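Side-chain contacts in NAD_Gly3P_dh, NAD-dependent glycerol-3-phosphate dehydrogenase (Streptosporangium roseum, PDB 5OCM), which is an imine reductase that probably uses NADPH to reduce imines to amines: residues I119-I122 with P123-G127; V171-L174 with G175-W178; A233-D236 with T237-T241; P259-V262 with R263-D267; G275-G278 with Y279-I283. All coordinates share one frame; numbering follows the deposited sequence.

Contact 1: residues I119-I122 with P123-G127; sequences IMAI and PQVVG. With NAP (NADP nicotinamide-adenine-dinucleotide phosphate), chain G; 9RH (2,2,2-trifluoromethyl acetophenone hydrate), chain X.
Ile122 O receives the backbone N-H groups of both Val125 and Val126, and this closes a tight turn where the chain leaves strand 113-120 of the Rossmann-type domain. Val125 N lies 3.0 Å from Ile122 O and approaches from above the carbonyl plane. Val126 N, at 3.2 Å from Ile122 O, lies almost in line with the C=O bond. Residues 123-125 have helical backbone angles but do not form a regular helix.

The side chain of Ile122 is split between ligand and turn. With chi1 at 55°, its CG1 sits between the backbone N and the carbonyl carbon and meets Val125 CG2 at 3.7 Å. Its CD1 lies against the amide of Gln124. The other branch, CG2, is 3.8 Å from C4 of the trifluoroacetophenone hydrate ring. On the strand side of the turn, Val126 CG2 touches Ala121 CB and, at 4.1 Å, Ile119 CG2; the Ile119 and Val126 side chains cross at about a right angle. Met14 of helix 13-24 packs on Ile119, Pro123 and Val126. Phe215 of the second subunit packs on Ile122.

The stretch also lines the nicotinamide site. Ile119 O lies 3.4 Å from NADP C5N, and Ala121 O is 3.3 Å from C4N, the carbon that carries the hydride in NADPH. On the carboxamide side, Pro123 CD approaches NADP O7N to 3.2 Å.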
# COMPACT_ATOMS: atom_id res chain seq x y z
N ILE A 119 -0.55 2.81 -18.28
CA ILE A 119 -0.76 4.10 -17.65
C ILE A 119 -0.90 3.89 -16.16
O ILE A 119 -1.95 3.38 -15.72
CB ILE A 119 -1.99 4.84 -18.16
CG1 ILE A 119 -1.94 4.98 -19.70
CG2 ILE A 119 -2.06 6.26 -17.56
CD1 ILE A 119 -3.34 5.24 -20.28
N MET A 120 0.14 4.24 -15.39
CA MET A 120 0.10 4.03 -13.94
C MET A 120 -0.29 5.35 -13.29
O MET A 120 0.47 5.97 -12.56
CB MET A 120 1.46 3.51 -13.42
CG MET A 120 1.97 2.26 -14.13
SD MET A 120 0.80 0.93 -14.45
CE MET A 120 0.16 0.65 -12.79
N ALA A 121 -1.49 5.78 -13.62
CA ALA A 121 -2.05 7.06 -13.22
C ALA A 121 -3.53 7.09 -13.48
O ALA A 121 -4.03 6.37 -14.34
CB ALA A 121 -1.38 8.20 -14.04
N ILE A 122 -4.21 7.96 -12.74
CA ILE A 122 -5.60 8.27 -13.02
C ILE A 122 -5.70 9.48 -14.01
O ILE A 122 -4.73 10.23 -14.19
CB ILE A 122 -6.40 8.60 -11.72
CG1 ILE A 122 -5.73 9.74 -10.93
CG2 ILE A 122 -6.58 7.35 -10.90
CD1 ILE A 122 -6.57 10.28 -9.77
N PRO A 123 -6.87 9.65 -14.62
CA PRO A 123 -6.97 10.69 -15.68
C PRO A 123 -6.59 12.08 -15.22
O PRO A 123 -5.94 12.81 -15.95
CB PRO A 123 -8.45 10.61 -16.07
CG PRO A 123 -8.82 9.20 -15.85
CD PRO A 123 -8.13 8.86 -14.53
N GLN A 124 -6.95 12.42 -13.98
CA GLN A 124 -6.64 13.75 -13.47
C GLN A 124 -5.13 13.99 -13.25
O GLN A 124 -4.71 15.14 -13.16
CB GLN A 124 -7.37 14.04 -12.14
CG GLN A 124 -8.90 13.81 -12.13
CD GLN A 124 -9.28 12.36 -11.64
OE1 GLN A 124 -9.00 11.38 -12.33
NE2 GLN A 124 -9.87 12.22 -10.33
N VAL A 125 -4.33 12.95 -13.11
CA VAL A 125 -2.91 13.08 -12.92
C VAL A 125 -2.12 13.02 -14.23
O VAL A 125 -1.01 13.57 -14.33
CB VAL A 125 -2.45 12.02 -11.86
CG1 VAL A 125 -0.95 11.92 -11.75
CG2 VAL A 125 -3.08 12.34 -10.51
N VAL A 126 -2.72 12.43 -15.26
CA VAL A 126 -2.12 12.41 -16.59
C VAL A 126 -1.84 13.87 -17.00
O VAL A 126 -2.64 14.77 -16.77
CB VAL A 126 -3.02 11.72 -17.60
CG1 VAL A 126 -2.61 12.01 -19.03
CG2 VAL A 126 -3.03 10.24 -17.35
N GLY A 127 -0.67 14.07 -17.60
CA GLY A 127 -0.25 15.37 -18.05
C GLY A 127 0.43 16.20 -16.97
O GLY A 127 0.76 17.35 -17.20
PA NAP G . -13.97 3.90 -20.44
O1A NAP G . -14.38 5.27 -19.89
O2A NAP G . -14.95 2.89 -20.09
O5B NAP G . -13.72 3.94 -22.06
C5B NAP G . -13.75 2.72 -22.80
C4B NAP G . -13.38 3.18 -24.20
O4B NAP G . -13.19 2.08 -25.07
C3B NAP G . -14.43 4.12 -24.87
O3B NAP G . -13.79 5.14 -25.66
C2B NAP G . -15.18 3.11 -25.77
O2B NAP G . -15.93 3.71 -26.85
C1B NAP G . -14.04 2.25 -26.24
N9A NAP G . -14.45 0.97 -26.77
C8A NAP G . -14.94 -0.09 -26.12
N7A NAP G . -15.19 -1.10 -26.95
C5A NAP G . -14.84 -0.66 -28.17
C6A NAP G . -14.84 -1.22 -29.51
N6A NAP G . -15.29 -2.52 -29.71
N1A NAP G . -14.49 -0.43 -30.55
C2A NAP G . -14.06 0.84 -30.37
N3A NAP G . -14.00 1.43 -29.16
C4A NAP G . -14.37 0.71 -28.08
O3 NAP G . -12.59 3.36 -19.89
PN NAP G . -11.32 4.31 -19.47
O1N NAP G . -11.36 4.54 -18.01
O2N NAP G . -11.08 5.39 -20.54
O5D NAP G . -10.25 3.12 -19.65
C5D NAP G . -9.69 2.90 -20.95
C4D NAP G . -8.48 2.00 -20.77
O4D NAP G . -7.50 2.73 -19.92
C3D NAP G . -8.88 0.66 -20.12
O3D NAP G . -8.10 -0.42 -20.67
C2D NAP G . -8.48 0.94 -18.66
O2D NAP G . -8.21 -0.22 -17.85
C1D NAP G . -7.24 1.84 -18.86
N1N NAP G . -6.92 2.66 -17.71
C2N NAP G . -7.81 3.49 -17.20
C3N NAP G . -7.51 4.26 -16.06
C7N NAP G . -8.49 5.16 -15.40
O7N NAP G . -8.10 5.65 -14.31
N7N NAP G . -9.66 5.38 -15.93
C4N NAP G . -6.23 4.18 -15.50
C5N NAP G . -5.29 3.37 -16.13
C6N NAP G . -5.68 2.63 -17.24
P2B NAP G . -17.43 4.22 -26.57
O1X NAP G . -17.28 5.57 -25.94
O2X NAP G . -17.97 4.15 -27.96
O3X NAP G . -18.08 3.10 -25.77
O1 9RH X . -9.09 0.51 -12.72
C1 9RH X . -7.76 0.42 -13.13
O2 9RH X . -7.14 -0.79 -12.81
C2 9RH X . -6.96 1.63 -12.68
C3 9RH X . -7.53 2.58 -11.85
C4 9RH X . -6.76 3.62 -11.34
C5 9RH X . -5.44 3.74 -11.69
C6 9RH X . -4.87 2.81 -12.52
C7 9RH X . -5.62 1.75 -13.01
C8 9RH X . -7.92 0.40 -14.62
F1 9RH X . -8.71 -0.62 -14.95
F2 9RH X . -6.72 0.30 -15.26
F3 9RH X . -8.51 1.53 -14.95

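Contact 2: residues V171-L174 with G175-W178; sequences VALL and GIMW. With 9RH (2,2,2-trifluoromethyl acetophenone hydrate), chain X.
The indole of Trp178 lies across the backbone of Leu174, an i to i+4 contact on the long alpha helix 165-192 of the C-terminal, reductive aminase-like domain. Leu174 O sits over one ring face, toward the rim, 3.2 Å from Trp178 CE3. Met177 CE lies over the same face, also near the rim. Leu174 CB makes an off-centre CH-pi contact, 4.1 Å from the centroid of the six-membered ring. O2 of the trifluoroacetophenone hydrate approaches obliquely, 3.8 Å from Trp178 CZ2.

The backbone is regular alpha helix. Leu174 O accepts the N-H of Trp178 while lying over the face of the same residue's ring. Trp178 has CG anti to its carbonyl carbon (chi1 -59°), which folds the indole back along the helix toward Leu174. The indole NE1 is hydrogen-bonded to His238 ND1 of the second subunit. Losing the indole to an alanine here would probably leave that histidine nitrogen without its N-H mate and uncover Leu174 CB.

Leu174 and Met177 extend this wall of the ligand pocket. Leu174 CD2 meets Met177 CE at 4.0 Å. Met177 SD is 3.9 Å from ligand C4, and Leu174 CD2 touches ligand C7 at 3.5 Å.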
# COMPACT_ATOMS: atom_id res chain seq x y z
N VAL A 171 -0.20 -5.35 -14.21
CA VAL A 171 -1.11 -6.12 -13.35
C VAL A 171 -0.52 -6.35 -11.96
O VAL A 171 -1.27 -6.31 -10.98
CB VAL A 171 -1.59 -7.45 -13.99
CG1 VAL A 171 -2.26 -7.22 -15.29
CG2 VAL A 171 -0.42 -8.42 -14.18
N ALA A 172 0.78 -6.52 -11.88
CA ALA A 172 1.46 -6.66 -10.57
C ALA A 172 1.27 -5.42 -9.74
O ALA A 172 0.95 -5.50 -8.56
CB ALA A 172 2.97 -6.94 -10.76
N LEU A 173 1.44 -4.25 -10.36
CA LEU A 173 1.23 -2.96 -9.68
C LEU A 173 -0.23 -2.74 -9.32
O LEU A 173 -0.53 -2.31 -8.19
CB LEU A 173 1.79 -1.83 -10.56
CG LEU A 173 3.31 -1.80 -10.74
CD1 LEU A 173 3.59 -0.78 -11.81
CD2 LEU A 173 4.05 -1.49 -9.45
N LEU A 174 -1.16 -3.07 -10.22
CA LEU A 174 -2.58 -2.87 -9.90
C LEU A 174 -2.99 -3.75 -8.72
O LEU A 174 -3.80 -3.32 -7.89
CB LEU A 174 -3.46 -3.13 -11.13
CG LEU A 174 -3.22 -2.16 -12.31
CD1 LEU A 174 -4.16 -2.52 -13.45
CD2 LEU A 174 -3.43 -0.75 -11.90
N GLY A 175 -2.44 -4.96 -8.61
CA GLY A 175 -2.68 -5.79 -7.43
C GLY A 175 -2.37 -5.08 -6.12
O GLY A 175 -3.10 -5.20 -5.13
N ILE A 176 -1.29 -4.31 -6.14
CA ILE A 176 -0.88 -3.51 -4.98
C ILE A 176 -1.91 -2.44 -4.69
O ILE A 176 -2.25 -2.18 -3.51
CB ILE A 176 0.57 -2.92 -5.10
CG1 ILE A 176 1.55 -4.04 -5.37
CG2 ILE A 176 0.95 -2.19 -3.84
CD1 ILE A 176 2.97 -3.52 -5.67
N MET A 177 -2.40 -1.79 -5.73
CA MET A 177 -3.46 -0.80 -5.56
C MET A 177 -4.68 -1.41 -4.83
O MET A 177 -5.20 -0.82 -3.87
CB MET A 177 -3.85 -0.15 -6.88
CG MET A 177 -5.04 0.77 -6.76
SD MET A 177 -5.56 1.47 -8.35
CE MET A 177 -6.19 -0.02 -9.11
N TRP A 178 -5.15 -2.55 -5.30
CA TRP A 178 -6.35 -3.17 -4.63
C TRP A 178 -6.02 -3.61 -3.20
O TRP A 178 -6.87 -3.41 -2.30
CB TRP A 178 -7.00 -4.28 -5.45
CG TRP A 178 -7.46 -3.81 -6.78
CD1 TRP A 178 -8.30 -2.75 -7.04
CD2 TRP A 178 -7.06 -4.33 -8.05
NE1 TRP A 178 -8.43 -2.58 -8.39
CE2 TRP A 178 -7.67 -3.51 -9.04
CE3 TRP A 178 -6.26 -5.37 -8.43
CZ2 TRP A 178 -7.48 -3.73 -10.37
CZ3 TRP A 178 -6.06 -5.59 -9.77
CH2 TRP A 178 -6.66 -4.76 -10.73
O1 9RH X . -9.09 0.51 -12.72
C1 9RH X . -7.76 0.42 -13.13
O2 9RH X . -7.14 -0.79 -12.81
C2 9RH X . -6.96 1.63 -12.68
C3 9RH X . -7.53 2.58 -11.85
C4 9RH X . -6.76 3.62 -11.34
C5 9RH X . -5.44 3.74 -11.69
C6 9RH X . -4.87 2.81 -12.52
C7 9RH X . -5.62 1.75 -13.01
C8 9RH X . -7.92 0.40 -14.62
F1 9RH X . -8.71 -0.62 -14.95
F2 9RH X . -6.72 0.30 -15.26
F3 9RH X . -8.51 1.53 -14.95

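Contact 3: residues A233-D236 with T237-T241; sequences ATID and THVAT. With 9RH (2,2,2-trifluoromethyl acetophenone hydrate), chain H; NAP (NADP nicotinamide-adenine-dinucleotide phosphate), chain B.
Thr234 has OG1 between its backbone N and carbonyl carbon (chi1 61°), while Thr237 holds OG1 anti to its carbonyl carbon (chi1 -64°). These torsions bring the two hydroxyls together in a hydrogen bond, OG1 to OG1, of 3.0 Å. Thr234 is the N-cap residue of helix 235-252. A water bound to Thr234 N and Thr237 OG1 also donates to O1N of the NADP diphosphate, which ties the helix start to the cofactor.

The His238 ring lines the pocket of the bound hydrate. O1 of the trifluoroacetophenone hydrate lies over the centre of one face, 3.2 Å from His238 ND1. Thr234 O sits at the ring edge, 3.2 Å from His238 CD2, and also accepts the His238 N-H in a nearly straight bond. A second water links His238 NE2 to Ala233 O. A phenylalanine in place of His238 would probably leave this water, and the indole N-H of Trp178 of the second subunit that hydrogen-bonds to ND1, without their ring-nitrogen partners.

One turn on, Thr241 OG1 donates to His238 O at 2.7 Å and accepts from ligand O2 at 2.8 Å. This chain of bonds fixes the hydroxyl toward the ligand.

Away from the pocket, Ile235 CG2 and Val239 CG2 meet at a slant, and the pair packs against helix 257-271, on Leu270 and Ala266 respectively. The backbone of Ile235 bonds to Leu277 in the following loop.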
# COMPACT_ATOMS: atom_id res chain seq x y z
N ALA A 233 10.77 -8.00 12.68
CA ALA A 233 9.72 -8.73 13.36
C ALA A 233 9.61 -10.11 12.75
O ALA A 233 9.72 -10.28 11.52
CB ALA A 233 8.40 -7.99 13.19
N THR A 234 9.35 -11.13 13.56
CA THR A 234 9.08 -12.46 13.09
C THR A 234 7.63 -12.60 12.58
O THR A 234 6.71 -11.84 12.95
CB THR A 234 9.26 -13.50 14.21
OG1 THR A 234 8.34 -13.21 15.27
CG2 THR A 234 10.67 -13.48 14.80
N ILE A 235 7.42 -13.59 11.71
CA ILE A 235 6.06 -13.94 11.31
C ILE A 235 5.17 -14.25 12.54
O ILE A 235 3.98 -13.88 12.58
CB ILE A 235 6.05 -15.05 10.29
CG1 ILE A 235 6.59 -14.47 8.96
CG2 ILE A 235 4.63 -15.57 10.05
CD1 ILE A 235 6.82 -15.55 7.89
N ASP A 236 5.73 -14.90 13.57
CA ASP A 236 4.94 -15.15 14.79
C ASP A 236 4.45 -13.84 15.41
O ASP A 236 3.29 -13.73 15.83
CB ASP A 236 5.78 -15.91 15.86
CG ASP A 236 6.01 -17.37 15.52
OD1 ASP A 236 5.09 -18.02 14.97
OD2 ASP A 236 7.10 -17.85 15.88
N THR A 237 5.31 -12.84 15.43
CA THR A 237 4.94 -11.54 15.98
C THR A 237 3.85 -10.87 15.10
O THR A 237 2.84 -10.33 15.63
CB THR A 237 6.18 -10.65 16.13
OG1 THR A 237 7.05 -11.25 17.06
CG2 THR A 237 5.89 -9.29 16.57
N HIS A 238 4.05 -10.92 13.79
CA HIS A 238 3.01 -10.48 12.87
C HIS A 238 1.63 -11.12 13.15
O HIS A 238 0.61 -10.43 13.21
CB HIS A 238 3.39 -10.74 11.38
CG HIS A 238 4.36 -9.75 10.79
ND1 HIS A 238 3.93 -8.61 10.12
CD2 HIS A 238 5.71 -9.75 10.69
CE1 HIS A 238 5.00 -7.97 9.65
NE2 HIS A 238 6.09 -8.64 9.97
N VAL A 239 1.59 -12.45 13.25
CA VAL A 239 0.31 -13.15 13.33
C VAL A 239 -0.41 -12.80 14.65
O VAL A 239 -1.67 -12.75 14.65
CB VAL A 239 0.42 -14.69 13.15
CG1 VAL A 239 -0.76 -15.44 13.60
CG2 VAL A 239 0.89 -15.06 11.70
N ALA A 240 0.33 -12.52 15.70
CA ALA A 240 -0.33 -12.06 16.93
C ALA A 240 -1.10 -10.76 16.69
O ALA A 240 -2.21 -10.60 17.20
CB ALA A 240 0.66 -11.90 18.10
N THR A 241 -0.52 -9.83 15.90
CA THR A 241 -1.25 -8.58 15.54
C THR A 241 -2.34 -8.81 14.51
O THR A 241 -3.33 -8.08 14.54
CB THR A 241 -0.30 -7.42 15.13
OG1 THR A 241 0.70 -7.89 14.20
CG2 THR A 241 0.40 -6.87 16.33
O1 9RH H . 4.41 -7.44 13.05
C1 9RH H . 3.88 -6.17 13.50
O2 9RH H . 2.53 -5.99 13.18
C2 9RH H . 4.68 -5.00 12.93
C3 9RH H . 5.78 -5.23 12.13
C4 9RH H . 6.43 -4.18 11.50
C5 9RH H . 6.01 -2.88 11.70
C6 9RH H . 4.92 -2.64 12.53
C7 9RH H . 4.25 -3.70 13.13
C8 9RH H . 4.04 -6.21 14.99
F1 9RH H . 3.45 -7.30 15.49
F2 9RH H . 3.54 -5.09 15.58
F3 9RH H . 5.34 -6.26 15.23
PA NAP B . 10.03 -10.00 20.70
O1A NAP B . 9.25 -11.32 20.58
O2A NAP B . 11.37 -9.84 20.03
O5B NAP B . 10.04 -9.54 22.30
C5B NAP B . 8.97 -9.95 23.12
C4B NAP B . 9.34 -9.41 24.51
O4B NAP B . 8.25 -9.76 25.38
C3B NAP B . 10.60 -9.97 25.17
O3B NAP B . 11.15 -8.90 25.94
C2B NAP B . 10.05 -11.10 26.06
O2B NAP B . 10.86 -11.47 27.14
C1B NAP B . 8.81 -10.40 26.57
N9A NAP B . 7.84 -11.31 27.15
C8A NAP B . 7.13 -12.24 26.50
N7A NAP B . 6.37 -12.91 27.41
C5A NAP B . 6.64 -12.40 28.65
C6A NAP B . 6.20 -12.68 30.02
N6A NAP B . 5.30 -13.64 30.16
N1A NAP B . 6.75 -12.01 31.03
C2A NAP B . 7.66 -11.04 30.80
N3A NAP B . 8.14 -10.74 29.55
C4A NAP B . 7.67 -11.40 28.48
O3 NAP B . 8.93 -8.97 20.24
PN NAP B . 9.20 -7.46 19.74
O1N NAP B . 9.44 -7.39 18.26
O2N NAP B . 10.14 -6.74 20.68
O5D NAP B . 7.73 -6.95 19.96
C5D NAP B . 7.29 -6.33 21.20
C4D NAP B . 5.96 -5.70 21.09
O4D NAP B . 6.12 -4.53 20.24
C3D NAP B . 4.92 -6.59 20.42
O3D NAP B . 3.68 -6.26 21.02
C2D NAP B . 4.89 -6.15 18.95
O2D NAP B . 3.66 -6.52 18.27
C1D NAP B . 5.23 -4.69 19.10
N1N NAP B . 5.84 -4.09 17.87
C2N NAP B . 6.88 -4.68 17.29
C3N NAP B . 7.48 -4.18 16.14
C7N NAP B . 8.65 -4.82 15.43
O7N NAP B . 8.84 -4.46 14.23
N7N NAP B . 9.38 -5.72 16.09
C4N NAP B . 6.88 -3.07 15.54
C5N NAP B . 5.77 -2.43 16.17
C6N NAP B . 5.22 -2.97 17.33
P2B NAP B . 11.96 -12.63 26.97
O1X NAP B . 13.14 -12.03 26.25
O2X NAP B . 12.17 -13.04 28.37
O3X NAP B . 11.32 -13.67 26.11
O HOH W 1 8.82 -9.01 9.18
O HOH W 2 9.39 -10.05 16.61

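Contact 4: residues P259-V262 with R263-D267; sequences PRLV and RTLAD
Arg260 O is gripped twice by Thr264. Thr264 N donates to Arg260 O at 2.9 Å, and Thr264 OG1 donates to the same oxygen at 3.0 Å. The two donors come from opposite faces of the carbonyl plane. The hydroxyl gets there because OG1 stands anti to the Thr264 carbonyl carbon (chi1 -67°), which turns it back along the helix. Arg263 N, Leu265 N and Ala266 N make the regular alpha-helical bonds of helix 257-271, to Pro259 O, Leu261 O and Val262 O.

Arg263 leaves this turn with a bend at chi2 and forms a salt bridge through NH2 to Asp243 of helix 235-252. Its NH1 also lies near Asp267 OD1, but that weak bond is less sure.

Farther round the helix the contact is apolar. Leu261 CG meets Leu265 CD1 at 4.0 Å, and the two side chains cross at a slant. Leu265 CG also lies over Leu261 O, 3.4 Å away. Leu265 packs on Leu258 of the second subunit, and Val262 on Trp178 of that subunit.

The Thr264 hydroxyl is thus satisfied by the carbonyl of Arg260 in its own helix, Arg263 ties the helix to the preceding one, and Leu265 joins the subunit interface.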
# COMPACT_ATOMS: atom_id res chain seq x y z
N PRO A 259 -8.41 -9.58 6.84
CA PRO A 259 -7.42 -10.13 7.75
C PRO A 259 -7.55 -11.65 7.90
O PRO A 259 -6.57 -12.28 8.23
CB PRO A 259 -7.70 -9.41 9.09
CG PRO A 259 -9.11 -8.98 8.97
CD PRO A 259 -9.30 -8.65 7.51
N ARG A 260 -8.72 -12.23 7.68
CA ARG A 260 -8.82 -13.68 7.66
C ARG A 260 -7.98 -14.33 6.56
O ARG A 260 -7.33 -15.34 6.83
CB ARG A 260 -10.25 -14.21 7.60
CG ARG A 260 -10.85 -14.02 9.02
CD ARG A 260 -12.21 -14.67 9.28
NE ARG A 260 -13.31 -14.03 8.54
CZ ARG A 260 -13.83 -14.43 7.38
NH1 ARG A 260 -14.84 -13.75 6.89
NH2 ARG A 260 -13.42 -15.54 6.71
N LEU A 261 -7.95 -13.72 5.38
CA LEU A 261 -7.06 -14.24 4.31
C LEU A 261 -5.59 -14.03 4.67
O LEU A 261 -4.75 -14.91 4.43
CB LEU A 261 -7.39 -13.68 2.93
CG LEU A 261 -6.52 -14.20 1.77
CD1 LEU A 261 -6.54 -15.74 1.66
CD2 LEU A 261 -6.91 -13.58 0.46
N VAL A 262 -5.28 -12.88 5.29
CA VAL A 262 -3.90 -12.60 5.76
C VAL A 262 -3.48 -13.72 6.73
O VAL A 262 -2.36 -14.27 6.62
CB VAL A 262 -3.79 -11.21 6.42
CG1 VAL A 262 -2.45 -11.00 7.12
CG2 VAL A 262 -4.07 -10.10 5.38
N ARG A 263 -4.36 -14.05 7.67
CA ARG A 263 -4.08 -15.11 8.67
C ARG A 263 -3.94 -16.48 8.02
O ARG A 263 -2.99 -17.21 8.32
CB ARG A 263 -5.22 -15.09 9.73
CG ARG A 263 -5.12 -15.94 10.94
CD ARG A 263 -3.80 -16.11 11.58
NE ARG A 263 -4.00 -16.34 13.06
CZ ARG A 263 -3.23 -17.16 13.82
NH1 ARG A 263 -2.20 -17.83 13.30
NH2 ARG A 263 -3.43 -17.17 15.11
N THR A 264 -4.82 -16.81 7.08
CA THR A 264 -4.76 -18.08 6.35
C THR A 264 -3.43 -18.24 5.65
O THR A 264 -2.81 -19.32 5.68
CB THR A 264 -5.92 -18.16 5.34
OG1 THR A 264 -7.12 -18.23 6.11
CG2 THR A 264 -5.82 -19.32 4.39
N LEU A 265 -2.99 -17.19 4.96
CA LEU A 265 -1.75 -17.29 4.21
C LEU A 265 -0.58 -17.40 5.17
O LEU A 265 0.33 -18.23 4.93
CB LEU A 265 -1.59 -16.07 3.29
CG LEU A 265 -2.50 -16.00 2.08
CD1 LEU A 265 -2.56 -14.58 1.47
CD2 LEU A 265 -2.11 -16.96 0.98
N ALA A 266 -0.56 -16.59 6.23
CA ALA A 266 0.50 -16.67 7.19
C ALA A 266 0.55 -18.07 7.91
O ALA A 266 1.61 -18.59 8.21
CB ALA A 266 0.40 -15.57 8.20
N ASP A 267 -0.61 -18.65 8.15
CA ASP A 267 -0.70 -20.00 8.75
C ASP A 267 -0.02 -21.07 7.91
O ASP A 267 0.49 -22.03 8.48
CB ASP A 267 -2.18 -20.42 8.98
CG ASP A 267 -2.78 -19.79 10.19
OD1 ASP A 267 -2.05 -19.24 11.06
OD2 ASP A 267 -4.02 -19.85 10.24

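Contact 5: residues G275-G278 with Y279-I283; sequences GGLG and YAAMI
Gly278 and Ala281 meet in a local contact at the start of a 3-10 turn, in the loop between helix 257-271 and helix 283-286 of the C-terminal domain. Ala281 N donates to Gly278 O at 3.1 Å. The donor stands 40° out of the carbonyl plane, as the tight three-residue step brings it in from above. Two more bonds of the same spacing continue the turn: Met282 N to Tyr279 O at 2.9 Å, and Ile283 N to Ala280 O at 3.0 Å.

The side chains add a small apolar patch. Leu277 CD1 rests on Ala281 CB at 4.0 Å, and Leu277 CB lies nearly as close to the same methyl. Ala281 CB also lies 3.4 Å from Gly278 O. The methyl thus lies between Leu277 and the glycine carbonyl.

The first bond of the Tyr279 side chain leads away from residues 275-278. With CG anti to the backbone N (chi1 -159°), the ring lies against Met282, whose CG sits over the centre of one ring face, 3.7 Å above the plane. The ring also meets His238 of its own chain and Trp178 of the second subunit. Its hydroxyl bonds to Asn182 of the second subunit.

Backbone bonds fasten the loop to its surroundings. Gly275 pairs with Asp236 at the start of helix 235-252, and Gly278 pairs with Tyr228. Ala280 packs on Tyr219 of helix 198-225, while Met282 packs on Leu265 and Ala269 of helix 257-271.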
# COMPACT_ATOMS: atom_id res chain seq x y z
N GLY A 275 7.69 -19.51 11.38
CA GLY A 275 7.34 -18.50 12.35
C GLY A 275 8.43 -17.60 12.84
O GLY A 275 8.16 -16.44 13.22
N GLY A 276 9.69 -18.12 12.88
CA GLY A 276 10.78 -17.32 13.35
C GLY A 276 11.50 -16.50 12.29
O GLY A 276 12.48 -15.82 12.60
N LEU A 277 11.01 -16.57 11.05
CA LEU A 277 11.58 -15.81 9.94
C LEU A 277 10.87 -14.46 9.78
O LEU A 277 9.79 -14.22 10.38
CB LEU A 277 11.47 -16.60 8.65
CG LEU A 277 12.19 -17.95 8.64
CD1 LEU A 277 11.98 -18.63 7.29
CD2 LEU A 277 13.66 -17.83 9.07
N GLY A 278 11.48 -13.60 8.98
CA GLY A 278 10.86 -12.32 8.64
C GLY A 278 9.71 -12.51 7.64
O GLY A 278 9.60 -13.54 6.97
N TYR A 279 8.91 -11.48 7.49
CA TYR A 279 7.72 -11.52 6.66
C TYR A 279 8.03 -11.80 5.20
O TYR A 279 7.19 -12.36 4.48
CB TYR A 279 6.87 -10.23 6.79
CG TYR A 279 5.43 -10.41 6.38
CD1 TYR A 279 4.48 -10.87 7.28
CD2 TYR A 279 5.01 -10.16 5.08
CE1 TYR A 279 3.14 -11.05 6.91
CE2 TYR A 279 3.70 -10.38 4.66
CZ TYR A 279 2.76 -10.84 5.59
OH TYR A 279 1.47 -11.09 5.17
N ALA A 280 9.22 -11.45 4.75
CA ALA A 280 9.59 -11.74 3.35
C ALA A 280 9.51 -13.19 2.97
O ALA A 280 9.33 -13.52 1.80
CB ALA A 280 10.97 -11.16 3.07
N ALA A 281 9.63 -14.10 3.95
CA ALA A 281 9.46 -15.53 3.71
C ALA A 281 8.09 -15.87 3.14
O ALA A 281 7.92 -16.92 2.47
CB ALA A 281 9.72 -16.30 4.97
N MET A 282 7.11 -14.98 3.33
CA MET A 282 5.78 -15.13 2.73
C MET A 282 5.80 -15.21 1.22
O MET A 282 4.83 -15.72 0.63
CB MET A 282 4.87 -13.99 3.16
CG MET A 282 4.48 -14.09 4.63
SD MET A 282 3.49 -15.55 5.03
CE MET A 282 2.14 -15.36 3.91
N ILE A 283 6.88 -14.78 0.56
CA ILE A 283 6.98 -14.94 -0.87
C ILE A 283 6.69 -16.38 -1.29
O ILE A 283 6.10 -16.61 -2.38
CB ILE A 283 8.41 -14.53 -1.40
CG1 ILE A 283 8.48 -14.54 -2.91
CG2 ILE A 283 9.53 -15.41 -0.85
CD1 ILE A 283 7.63 -13.46 -3.52

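Contacts 1 and 2 line one active site from the same subunit. They meet where Met120 CE lies 3.7 Å from Leu173 CB. Contact 3 of this chain serves the other active site of the dimer, so its centre is about 37 Å from that of contact 1. Each site is completed by both subunits. Contact 5 backs contact 3, with centres about 9 Å apart and Ile235 CD1 3.6 Å from Gly278 O. Contact 4 packs on contact 3 through Ala266 CB and Val239 CG2, 3.6 Å apart. It also touches contact 5, where Met282 CE lies 3.5 Å from Leu265 O. Contact 4 stays behind the pocket, its Val262 side chain about 9 Å from the bound hydrate.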